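Local coordinates for oligopeptide-binding protein AppA (Bacillus subtilis, PDB 1XOC), which binds oligopeptides as the receptor component of an ABC-type oligopeptide permease that can replace the Opp system in sporulation and competence, at residues Val84-Gly89 against Lys96-Asp101. Sequence-based numbering, arbitrary orientation.
Sequences VKIKKG and KELTAD
With CG anti to the backbone N (chi1 177°) and the chain then bent at chi2 (99°), the carboxylate of Glu97 swings across to the backbone of Gly89, while Ile86 sets CG1 anti to its carbonyl carbon and, with chi2 extended, lays CD1 against Ala100. Glu97 OE2 accepts from Gly89 N at 3.0 Å, the donor standing 43° out of the carboxylate plane. The same oxygen takes a hydrogen bond from Tyr135, and OE1 forms a salt bridge with Lys91 in the intervening loop, so both oxygens are held. Glycine suits its position, where phi is positive. Glu97 OE1 packs 3.3 Å from Gly89 CA. A glutamine in place of Glu97 would probably leave Lys91 without its charged mate and weaken the tie to Gly89. Further in, a water bridges the two limbs, donating to Lys87 O at 2.7 Å and to Leu98 O at 2.8 Å. Beyond it the contact turns apolar: Ile86 CD1 lies against the backbone of Ala100, 3.6 Å from its CA, an approach eased by alanine's short side chain. The other branch, CG2, meets Leu98 CD2 at 4.0 Å, the two side chains crossing at about a right angle; Leu98 also packs on Leu69 and Phe92. Thr99 is the N-cap of helix 100-108, its OG1 accepting from Asp101 N at 3.3 Å. The whole is a beta-loop-alpha connection: strand 81-86 of an antiparallel sheet leads into the first of two nearly antiparallel limbs, joined by the loop between them, and the second enters the capped helix, within the family 5 solute-binding protein fold.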
ATOM      1  N   VAL A  84       8.770 -19.024 -17.892  1.00 28.41           N
ATOM      2  CA  VAL A  84       9.465 -17.752 -17.790  1.00 29.64           C
ATOM      3  C   VAL A  84      10.939 -17.922 -18.053  1.00 30.58           C
ATOM      4  O   VAL A  84      11.602 -18.706 -17.420  1.00 30.69           O
ATOM      5  CB  VAL A  84       9.279 -17.171 -16.388  1.00 30.90           C
ATOM      6  CG1 VAL A  84      10.149 -15.879 -16.173  1.00 32.78           C
ATOM      7  CG2 VAL A  84       7.819 -16.893 -16.113  1.00 29.66           C
ATOM      8  N   LYS A  85      11.437 -17.213 -19.058  1.00 30.90           N
ATOM      9  CA  LYS A  85      12.858 -17.170 -19.346  1.00 31.67           C
ATOM     10  C   LYS A  85      13.425 -15.892 -18.752  1.00 30.89           C
ATOM     11  O   LYS A  85      12.846 -14.832 -18.904  1.00 31.30           O
ATOM     12  CB  LYS A  85      13.073 -17.196 -20.852  1.00 32.21           C
ATOM     13  CG  LYS A  85      12.629 -18.516 -21.462  1.00 35.22           C
ATOM     14  CD  LYS A  85      12.776 -18.582 -22.992  1.00 36.30           C
ATOM     15  CE  LYS A  85      12.119 -19.887 -23.592  1.00 39.67           C
ATOM     16  NZ  LYS A  85      10.656 -20.134 -23.178  1.00 41.25           N
ATOM     17  N   ILE A  86      14.572 -16.006 -18.098  1.00 30.56           N
ATOM     18  CA  ILE A  86      15.193 -14.937 -17.328  1.00 31.37           C
ATOM     19  C   ILE A  86      16.354 -14.373 -18.138  1.00 30.29           C
ATOM     20  O   ILE A  86      17.092 -15.133 -18.756  1.00 29.16           O
ATOM     21  CB  ILE A  86      15.728 -15.542 -15.995  1.00 31.75           C
ATOM     22  CG1 ILE A  86      14.565 -16.157 -15.167  1.00 32.58           C
ATOM     23  CG2 ILE A  86      16.494 -14.529 -15.176  1.00 32.30           C
ATOM     24  CD1 ILE A  86      15.015 -17.030 -14.014  1.00 35.20           C
ATOM     25  N   LYS A  87      16.495 -13.058 -18.164  1.00 30.18           N
ATOM     26  CA  LYS A  87      17.677 -12.428 -18.786  1.00 30.97           C
ATOM     27  C   LYS A  87      18.984 -12.967 -18.197  1.00 30.98           C
ATOM     28  O   LYS A  87      19.088 -13.185 -16.982  1.00 30.41           O
ATOM     29  CB  LYS A  87      17.599 -10.901 -18.629  1.00 31.35           C
ATOM     30  CG  LYS A  87      16.512 -10.248 -19.510  1.00 30.86           C
ATOM     31  CD  LYS A  87      16.425  -8.776 -19.220  1.00 33.16           C
ATOM     32  CE  LYS A  87      15.636  -7.990 -20.208  1.00 35.60           C
ATOM     33  NZ  LYS A  87      14.227  -7.929 -19.926  1.00 38.86           N
ATOM     34  N   LYS A  88      19.974 -13.168 -19.067  1.00 31.44           N
ATOM     35  CA  LYS A  88      21.286 -13.661 -18.681  1.00 32.10           C
ATOM     36  C   LYS A  88      22.213 -12.492 -18.381  1.00 32.17           C
ATOM     37  O   LYS A  88      22.060 -11.394 -18.943  1.00 32.70           O
ATOM     38  CB  LYS A  88      21.882 -14.496 -19.806  1.00 32.97           C
ATOM     39  CG  LYS A  88      21.017 -15.643 -20.276  1.00 34.07           C
ATOM     40  CD  LYS A  88      21.780 -16.474 -21.301  1.00 35.05           C
ATOM     41  CE  LYS A  88      20.861 -17.348 -22.173  1.00 39.86           C
ATOM     42  NZ  LYS A  88      20.367 -18.481 -21.386  1.00 44.59           N
ATOM     43  N   GLY A  89      23.168 -12.720 -17.487  1.00 31.76           N
ATOM     44  CA  GLY A  89      24.181 -11.716 -17.173  1.00 31.85           C
ATOM     45  C   GLY A  89      23.763 -10.690 -16.146  1.00 31.87           C
ATOM     46  O   GLY A  89      24.441  -9.670 -15.955  1.00 32.99           O
ATOM     47  N   LYS A  96      27.687 -11.808  -8.106  1.00 32.64           N
ATOM     48  CA  LYS A  96      27.260 -13.134  -8.516  1.00 33.37           C
ATOM     49  C   LYS A  96      26.050 -13.119  -9.419  1.00 32.49           C
ATOM     50  O   LYS A  96      25.147 -12.300  -9.281  1.00 30.96           O
ATOM     51  CB  LYS A  96      27.008 -14.000  -7.294  1.00 35.34           C
ATOM     52  CG  LYS A  96      28.301 -14.563  -6.750  1.00 38.32           C
ATOM     53  CD  LYS A  96      28.313 -14.614  -5.238  1.00 41.81           C
ATOM     54  CE  LYS A  96      29.509 -15.373  -4.718  1.00 43.42           C
ATOM     55  NZ  LYS A  96      29.237 -16.832  -4.537  1.00 47.42           N
ATOM     56  N   GLU A  97      26.034 -14.061 -10.347  1.00 32.71           N
ATOM     57  CA  GLU A  97      25.014 -14.104 -11.374  1.00 32.54           C
ATOM     58  C   GLU A  97      23.677 -14.513 -10.784  1.00 31.70           C
ATOM     59  O   GLU A  97      23.609 -15.458  -9.997  1.00 32.85           O
ATOM     60  CB  GLU A  97      25.415 -15.121 -12.439  1.00 33.03           C
ATOM     61  CG  GLU A  97      24.406 -15.359 -13.588  1.00 35.81           C
ATOM     62  CD  GLU A  97      24.748 -14.605 -14.833  1.00 39.36           C
ATOM     63  OE1 GLU A  97      25.413 -13.553 -14.684  1.00 43.51           O
ATOM     64  OE2 GLU A  97      24.349 -15.035 -15.953  1.00 35.55           O
ATOM     65  N   LEU A  98      22.620 -13.809 -11.185  1.00 30.92           N
ATOM     66  CA  LEU A  98      21.246 -14.182 -10.816  1.00 31.02           C
ATOM     67  C   LEU A  98      20.801 -15.263 -11.776  1.00 31.16           C
ATOM     68  O   LEU A  98      20.940 -15.121 -13.009  1.00 30.01           O
ATOM     69  CB  LEU A  98      20.329 -12.960 -10.906  1.00 30.90           C
ATOM     70  CG  LEU A  98      18.866 -13.094 -10.455  1.00 29.80           C
ATOM     71  CD1 LEU A  98      18.308 -11.748 -10.041  1.00 31.27           C
ATOM     72  CD2 LEU A  98      17.981 -13.712 -11.546  1.00 32.17           C
ATOM     73  N   THR A  99      20.230 -16.348 -11.248  1.00 30.70           N
ATOM     74  CA  THR A  99      19.803 -17.442 -12.111  1.00 29.90           C
ATOM     75  C   THR A  99      18.440 -17.966 -11.704  1.00 29.99           C
ATOM     76  O   THR A  99      17.843 -17.468 -10.759  1.00 28.35           O
ATOM     77  CB  THR A  99      20.800 -18.600 -12.068  1.00 31.28           C
ATOM     78  OG1 THR A  99      20.700 -19.244 -10.791  1.00 30.34           O
ATOM     79  CG2 THR A  99      22.251 -18.134 -12.318  1.00 30.44           C
ATOM     80  N   ALA A 100      17.927 -18.956 -12.436  1.00 29.51           N
ATOM     81  CA  ALA A 100      16.652 -19.610 -12.088  1.00 30.06           C
ATOM     82  C   ALA A 100      16.610 -20.084 -10.653  1.00 29.94           C
ATOM     83  O   ALA A 100      15.538 -20.096 -10.071  1.00 31.51           O
ATOM     84  CB  ALA A 100      16.413 -20.793 -12.957  1.00 29.95           C
ATOM     85  N   ASP A 101      17.749 -20.488 -10.093  1.00 30.16           N
ATOM     86  CA  ASP A 101      17.810 -20.975  -8.702  1.00 30.30           C
ATOM     87  C   ASP A 101      17.201 -19.935  -7.764  1.00 29.08           C
ATOM     88  O   ASP A 101      16.507 -20.261  -6.771  1.00 29.28           O
ATOM     89  CB  ASP A 101      19.260 -21.228  -8.264  1.00 31.40           C
ATOM     90  CG  ASP A 101      19.833 -22.555  -8.762  1.00 36.32           C
ATOM     91  OD1 ASP A 101      19.117 -23.390  -9.359  1.00 38.28           O
ATOM     92  OD2 ASP A 101      21.052 -22.757  -8.525  1.00 42.52           O
TER
HETATM   93  O   HOH W   1      21.147 -13.403 -15.209  1.00 18.85           O